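Local coordinates for protein NleG5-1 effector (Enterobacteria phage YYZ-2008, PDB 5VGC) that probably acts as a ubiquitin-protein transferase of the RING-related NleG effector family and binds calcium ions, at residues Leu25-Arg29 / Arg83-His87; Leu44-Ile48 / Gly59-Gln63. The protein carries 1 engineered substitution. All blocks are in the same frame, centred on the assembly; numbering follows the deposited sequence.

Contact 1 and contact 2 both belong to the N-terminal part of the chain, where a three-stranded antiparallel sheet (37-41, 44-50, 57-60) packs with helices 22-34 and 68-85. Along the sequence contact 2 is nested: its hairpin lies within the loop that contact 1 closes between Arg29 and Arg83. Strand 57-60 and helix 68-85 follow each other, so the second segments of both contacts come from consecutive elements. The centres of contact 1 and contact 2 are about 15 Å apart, yet the two touch where Leu85 CD1 packs on Ile48 CG2 at 4.1 Å. Each centre lies about 29 Å from the centre of the chain, away from the annotated calcium sites at Glu102, Leu104, Glu130 and Glu151.

Contact 1 (Leu25-Arg29 / Arg83-His87); sequences LSEIR and RTLNH
Leu85, the last helical residue of 68-85, meets Leu25, Ile28 and Arg29 of helix 22-34 in a helix-helix contact whose polar part is a side chain bound to a helix C-terminus. Both methyls of Leu85 take part in the apolar packing. Leu85 CD2 lies 3.9 Å from Leu25 CD2, while Leu85 CD1 faces Ile28 CG2 at 4.2 Å, the latter two side chains crossing at about a right angle. Thr84 adds its methyl: Thr84 CG2, anti to the backbone N, stands 4.1 Å from Leu25 CD1, while OG1, beside that N, hydrogen-bonds to His80 O one turn back in its own helix. Phe57 of strand 57-60 touches both Leu85 and Arg29, and Ile28 also rests on Ala37 and Ile39, so the contact rests on residues of both outer strands of the sheet. The polar part is a single bond. Asn86 is the first residue to leave helical backbone angles, and the Arg29 chain, bent at chi3 (-148°), brings its guanidinium to the carbonyl just before it. Arg29 NH2 lies 3.8 Å from Leu85 CD2 and donates to Leu85 O at 2.8 Å, bent to 144° at the hydrogen, with the oxygen about 21° out of the guanidinium plane.

Contact 2 (Leu44-Ile48 / Gly59-Gln63); sequences LMVSI and GSLNQ
Val46 meets Leu61 through CG1, beside the backbone bonds of the strand pair. Val46 CB sits 3.8 Å from Ser60 O. From there Val46 CG1, anti to the carbonyl carbon (chi1 -82°), runs out to Leu61 CD1 at 3.4 Å, the two side chains crossing obliquely. Leu61 itself starts away from strand 44-50, but its CD1 turns back and also meets Met45 O. Ile78 of helix 68-85 touches both Val46 and Leu61, so this side of the pair packs against that helix.

The backbones form the antiparallel beta hairpin of strands 44-50 and 57-60, with 44-50 central in the three-stranded sheet: Val46 and Ile48 bond on its other edge to Ile39 and Ala37. Ser47 and Ser60 are the hydrogen-bonded pair. Ser47 N donates to Ser60 O at 2.8 Å and 171°, and Ser60 N returns a bond to Ser47 O at 2.8 Å and 163°. Ser60 OG adds a weak bond to Ser47 O at 3.5 Å. The next pair, Ile48 and Gly59, is non-hydrogen-bonded; there Ile48 CD1 reaches Gly59 CA at 3.7 Å. Beyond the ladder Asn62 centres an inverse gamma turn. Asn62 CB packs on Met45 CE at 4.0 Å, while Asn62 OD1 lies 3.6 Å from Ser47 CB and accepts a hydrogen bond from Gln38 NE2.

Contact 1 (Leu25-Arg29 / Arg83-His87)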
ATOM      1  N   LEU A  25       6.222 -11.407 -32.239  1.00 74.67           N
ATOM      2  CA  LEU A  25       6.355 -10.689 -30.963  1.00 74.21           C
ATOM      3  C   LEU A  25       6.993 -11.587 -29.889  1.00 82.43           C
ATOM      4  O   LEU A  25       7.863 -11.136 -29.131  1.00 81.73           O
ATOM      5  CB  LEU A  25       5.002 -10.155 -30.487  1.00 70.78           C
ATOM      6  CG  LEU A  25       4.308  -9.128 -31.405  1.00 68.52           C
ATOM      7  CD1 LEU A  25       2.842  -8.982 -31.037  1.00 68.83           C
ATOM      8  CD2 LEU A  25       4.992  -7.773 -31.350  1.00 66.25           C
ATOM      9  N   SER A  26       6.567 -12.853 -29.838  1.00 88.75           N
ATOM     10  CA  SER A  26       7.190 -13.871 -28.975  1.00 82.14           C
ATOM     11  C   SER A  26       8.701 -13.964 -29.195  1.00 80.44           C
ATOM     12  O   SER A  26       9.469 -14.025 -28.229  1.00 90.30           O
ATOM     13  CB  SER A  26       6.545 -15.247 -29.190  1.00 77.90           C
ATOM     14  OG  SER A  26       5.226 -15.275 -28.666  1.00 75.82           O
ATOM     15  N   GLU A  27       9.127 -13.967 -30.456  1.00 81.54           N
ATOM     16  CA  GLU A  27      10.569 -13.945 -30.770  1.00 92.21           C
ATOM     17  C   GLU A  27      11.257 -12.661 -30.277  1.00 80.03           C
ATOM     18  O   GLU A  27      12.413 -12.716 -29.821  1.00 87.39           O
ATOM     19  CB  GLU A  27      10.828 -14.209 -32.268  1.00108.85           C
ATOM     20  CG  GLU A  27      10.689 -15.694 -32.638  1.00105.20           C
ATOM     21  CD  GLU A  27      10.380 -15.957 -34.112  1.00120.54           C
ATOM     22  OE1 GLU A  27      10.737 -15.125 -34.973  1.00114.95           O
ATOM     23  OE2 GLU A  27       9.777 -17.012 -34.408  1.00113.28           O
ATOM     24  N   ILE A  28      10.559 -11.523 -30.341  1.00 76.86           N
ATOM     25  CA  ILE A  28      11.081 -10.286 -29.720  1.00 73.96           C
ATOM     26  C   ILE A  28      11.246 -10.504 -28.211  1.00 72.19           C
ATOM     27  O   ILE A  28      12.308 -10.187 -27.653  1.00 68.53           O
ATOM     28  CB  ILE A  28      10.208  -9.028 -29.947  1.00 71.33           C
ATOM     29  CG1 ILE A  28       9.960  -8.757 -31.439  1.00 71.95           C
ATOM     30  CG2 ILE A  28      10.884  -7.804 -29.331  1.00 69.24           C
ATOM     31  CD1 ILE A  28       8.812  -7.806 -31.711  1.00 73.35           C
ATOM     32  N   ARG A  29      10.204 -11.047 -27.565  1.00 71.46           N
ATOM     33  CA  ARG A  29      10.258 -11.336 -26.119  1.00 79.46           C
ATOM     34  C   ARG A  29      11.407 -12.299 -25.756  1.00105.99           C
ATOM     35  O   ARG A  29      12.069 -12.123 -24.724  1.00129.64           O
ATOM     36  CB  ARG A  29       8.952 -11.923 -25.587  1.00 79.22           C
ATOM     37  CG  ARG A  29       7.675 -11.129 -25.808  1.00 79.30           C
ATOM     38  CD  ARG A  29       6.578 -11.683 -24.896  1.00 74.75           C
ATOM     39  NE  ARG A  29       5.207 -11.601 -25.425  1.00 73.10           N
ATOM     40  CZ  ARG A  29       4.499 -10.484 -25.573  1.00 68.07           C
ATOM     41  NH1 ARG A  29       3.263 -10.549 -26.060  1.00 66.99           N
ATOM     42  NH2 ARG A  29       5.013  -9.304 -25.249  1.00 67.40           N
ATOM     43  N   ARG A  83       3.722  -0.455 -26.343  1.00 19.17           N
ATOM     44  CA  ARG A  83       2.313  -0.753 -26.115  1.00 23.00           C
ATOM     45  C   ARG A  83       1.914  -2.121 -26.692  1.00 32.63           C
ATOM     46  O   ARG A  83       1.158  -2.862 -26.076  1.00 33.10           O
ATOM     47  CB  ARG A  83       1.407   0.343 -26.683  1.00 26.49           C
ATOM     48  CG  ARG A  83       1.397   1.614 -25.868  1.00 21.02           C
ATOM     49  CD  ARG A  83       0.185   2.464 -26.182  1.00 20.48           C
ATOM     50  NE  ARG A  83       0.398   3.776 -25.585  1.00 26.33           N
ATOM     51  CZ  ARG A  83       0.089   4.110 -24.328  1.00 19.43           C
ATOM     52  NH1 ARG A  83      -0.457   3.244 -23.469  1.00 17.90           N
ATOM     53  NH2 ARG A  83       0.348   5.326 -23.907  1.00 16.31           N
ATOM     54  N   THR A  84       2.433  -2.455 -27.869  1.00 29.68           N
ATOM     55  CA  THR A  84       2.079  -3.713 -28.513  1.00 37.72           C
ATOM     56  C   THR A  84       2.619  -4.896 -27.712  1.00 34.37           C
ATOM     57  O   THR A  84       1.903  -5.868 -27.499  1.00 33.50           O
ATOM     58  CB  THR A  84       2.557  -3.757 -29.983  1.00 37.62           C
ATOM     59  OG1 THR A  84       2.122  -2.568 -30.662  1.00 32.74           O
ATOM     60  CG2 THR A  84       1.994  -4.967 -30.694  1.00 37.73           C
ATOM     61  N   LEU A  85       3.865  -4.794 -27.259  1.00 34.59           N
ATOM     62  CA  LEU A  85       4.460  -5.822 -26.382  1.00 42.36           C
ATOM     63  C   LEU A  85       3.877  -5.937 -24.951  1.00 39.93           C
ATOM     64  O   LEU A  85       3.644  -7.043 -24.470  1.00 42.80           O
ATOM     65  CB  LEU A  85       5.977  -5.609 -26.266  1.00 44.68           C
ATOM     66  CG  LEU A  85       6.778  -5.824 -27.542  1.00 50.25           C
ATOM     67  CD1 LEU A  85       8.198  -5.300 -27.366  1.00 46.04           C
ATOM     68  CD2 LEU A  85       6.785  -7.300 -27.895  1.00 47.08           C
ATOM     69  N   ASN A  86       3.657  -4.812 -24.277  1.00 38.20           N
ATOM     70  CA  ASN A  86       3.386  -4.826 -22.830  1.00 32.40           C
ATOM     71  C   ASN A  86       1.969  -5.243 -22.434  1.00 31.84           C
ATOM     72  O   ASN A  86       1.020  -5.092 -23.213  1.00 32.97           O
ATOM     73  CB  ASN A  86       3.691  -3.442 -22.238  1.00 36.02           C
ATOM     74  CG  ASN A  86       5.182  -3.122 -22.232  1.00 34.80           C
ATOM     75  OD1 ASN A  86       6.031  -4.013 -22.327  1.00 26.73           O
ATOM     76  ND2 ASN A  86       5.506  -1.845 -22.114  1.00 20.80           N
ATOM     77  N   HIS A  87       1.831  -5.747 -21.209  1.00 29.55           N
ATOM     78  CA  HIS A  87       0.513  -6.046 -20.643  1.00 32.27           C
ATOM     79  C   HIS A  87      -0.226  -4.731 -20.380  1.00 27.22           C
ATOM     80  O   HIS A  87       0.385  -3.742 -19.953  1.00 18.76           O
ATOM     81  CB  HIS A  87       0.609  -6.823 -19.337  1.00 37.60           C
ATOM     82  CG  HIS A  87       1.356  -8.114 -19.446  1.00 55.17           C
ATOM     83  ND1 HIS A  87       0.769  -9.302 -19.832  1.00 54.27           N
ATOM     84  CD2 HIS A  87       2.652  -8.399 -19.196  1.00 53.21           C
ATOM     85  CE1 HIS A  87       1.678 -10.259 -19.829  1.00 48.30           C
ATOM     86  NE2 HIS A  87       2.830  -9.738 -19.448  1.00 50.90           N
TER

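Contact 2 (Leu44-Ile48 / Gly59-Gln63)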
ATOM      1  N   LEU A  44      16.439   2.186 -39.078  1.00124.01           N
ATOM      2  CA  LEU A  44      16.734   2.760 -37.759  1.00100.32           C
ATOM      3  C   LEU A  44      16.796   1.628 -36.731  1.00 96.42           C
ATOM      4  O   LEU A  44      15.984   0.688 -36.780  1.00 68.18           O
ATOM      5  CB  LEU A  44      15.671   3.777 -37.310  1.00 97.60           C
ATOM      6  CG  LEU A  44      15.487   5.105 -38.053  1.00116.30           C
ATOM      7  CD1 LEU A  44      14.671   4.909 -39.320  1.00114.34           C
ATOM      8  CD2 LEU A  44      14.825   6.141 -37.150  1.00118.21           C
ATOM      9  N   MET A  45      17.750   1.738 -35.805  1.00109.93           N
ATOM     10  CA  MET A  45      17.956   0.759 -34.732  1.00125.27           C
ATOM     11  C   MET A  45      17.129   1.148 -33.505  1.00109.41           C
ATOM     12  O   MET A  45      17.127   2.318 -33.110  1.00139.68           O
ATOM     13  CB  MET A  45      19.438   0.734 -34.305  1.00164.70           C
ATOM     14  CG  MET A  45      20.474   0.424 -35.383  1.00182.55           C
ATOM     15  SD  MET A  45      22.159   0.956 -34.958  1.00178.03           S
ATOM     16  CE  MET A  45      22.499   0.036 -33.453  1.00169.76           C
ATOM     17  N   VAL A  46      16.429   0.177 -32.915  1.00 81.17           N
ATOM     18  CA  VAL A  46      15.822   0.337 -31.576  1.00 84.45           C
ATOM     19  C   VAL A  46      16.121  -0.896 -30.726  1.00 86.96           C
ATOM     20  O   VAL A  46      16.046  -2.030 -31.215  1.00 57.08           O
ATOM     21  CB  VAL A  46      14.286   0.596 -31.598  1.00 84.74           C
ATOM     22  CG1 VAL A  46      13.985   2.064 -31.852  1.00 75.18           C
ATOM     23  CG2 VAL A  46      13.582  -0.266 -32.622  1.00 93.95           C
ATOM     24  N   SER A  47      16.462  -0.662 -29.457  1.00 90.37           N
ATOM     25  CA  SER A  47      16.856  -1.737 -28.548  1.00 74.06           C
ATOM     26  C   SER A  47      15.778  -1.936 -27.493  1.00 53.42           C
ATOM     27  O   SER A  47      15.472  -1.010 -26.733  1.00 74.11           O
ATOM     28  CB  SER A  47      18.194  -1.403 -27.877  1.00 84.79           C
ATOM     29  OG  SER A  47      18.647  -2.501 -27.095  1.00115.01           O
ATOM     30  N   ILE A  48      15.207  -3.135 -27.453  1.00 38.35           N
ATOM     31  CA  ILE A  48      14.225  -3.488 -26.440  1.00 37.38           C
ATOM     32  C   ILE A  48      14.932  -4.291 -25.351  1.00 44.60           C
ATOM     33  O   ILE A  48      15.538  -5.342 -25.637  1.00 45.04           O
ATOM     34  CB  ILE A  48      13.069  -4.323 -27.026  1.00 37.77           C
ATOM     35  CG1 ILE A  48      12.491  -3.668 -28.289  1.00 47.85           C
ATOM     36  CG2 ILE A  48      11.967  -4.525 -26.005  1.00 43.38           C
ATOM     37  CD1 ILE A  48      12.172  -2.190 -28.188  1.00 52.12           C
ATOM     38  N   GLY A  59      11.973   0.268 -24.466  1.00 57.02           N
ATOM     39  CA  GLY A  59      12.689   0.514 -25.707  1.00 59.63           C
ATOM     40  C   GLY A  59      13.566   1.738 -25.633  1.00 64.79           C
ATOM     41  O   GLY A  59      13.164   2.748 -25.054  1.00 63.61           O
ATOM     42  N   SER A  60      14.761   1.651 -26.219  1.00 71.88           N
ATOM     43  CA  SER A  60      15.654   2.805 -26.353  1.00 78.81           C
ATOM     44  C   SER A  60      16.090   2.959 -27.801  1.00 74.12           C
ATOM     45  O   SER A  60      16.154   1.971 -28.546  1.00 73.88           O
ATOM     46  CB  SER A  60      16.873   2.664 -25.435  1.00 90.17           C
ATOM     47  OG  SER A  60      17.645   1.518 -25.763  1.00119.16           O
ATOM     48  N   LEU A  61      16.386   4.202 -28.183  1.00 75.29           N
ATOM     49  CA  LEU A  61      16.777   4.543 -29.546  1.00 82.64           C
ATOM     50  C   LEU A  61      18.291   4.780 -29.647  1.00 94.17           C
ATOM     51  O   LEU A  61      18.778   5.868 -29.344  1.00 93.63           O
ATOM     52  CB  LEU A  61      16.006   5.786 -30.006  1.00 80.92           C
ATOM     53  CG  LEU A  61      16.062   6.147 -31.493  1.00 85.86           C
ATOM     54  CD1 LEU A  61      15.321   5.134 -32.347  1.00 79.64           C
ATOM     55  CD2 LEU A  61      15.492   7.539 -31.731  1.00 90.09           C
ATOM     56  N   ASN A  62      19.032   3.756 -30.075  1.00109.91           N
ATOM     57  CA  ASN A  62      20.468   3.881 -30.370  1.00118.61           C
ATOM     58  C   ASN A  62      20.646   4.788 -31.600  1.00125.42           C
ATOM     59  O   ASN A  62      20.706   4.307 -32.737  1.00174.35           O
ATOM     60  CB  ASN A  62      21.122   2.504 -30.629  1.00122.12           C
ATOM     61  CG  ASN A  62      21.297   1.664 -29.368  1.00111.22           C
ATOM     62  OD1 ASN A  62      20.887   0.503 -29.327  1.00104.20           O
ATOM     63  ND2 ASN A  62      21.915   2.243 -28.340  1.00101.43           N
ATOM     64  N   GLN A  63      20.725   6.095 -31.350  1.00118.25           N
ATOM     65  CA  GLN A  63      20.793   7.115 -32.405  1.00105.26           C
ATOM     66  C   GLN A  63      21.928   8.091 -32.142  1.00125.05           C
ATOM     67  O   GLN A  63      22.403   8.202 -31.010  1.00137.00           O
ATOM     68  CB  GLN A  63      19.480   7.891 -32.496  1.00108.05           C
ATOM     69  CG  GLN A  63      19.017   8.532 -31.181  1.00119.08           C
ATOM     70  CD  GLN A  63      18.419   9.926 -31.337  1.00159.57           C
ATOM     71  OE1 GLN A  63      17.453  10.268 -30.654  1.00224.58           O
ATOM     72  NE2 GLN A  63      18.995  10.738 -32.223  1.00198.60           N
TER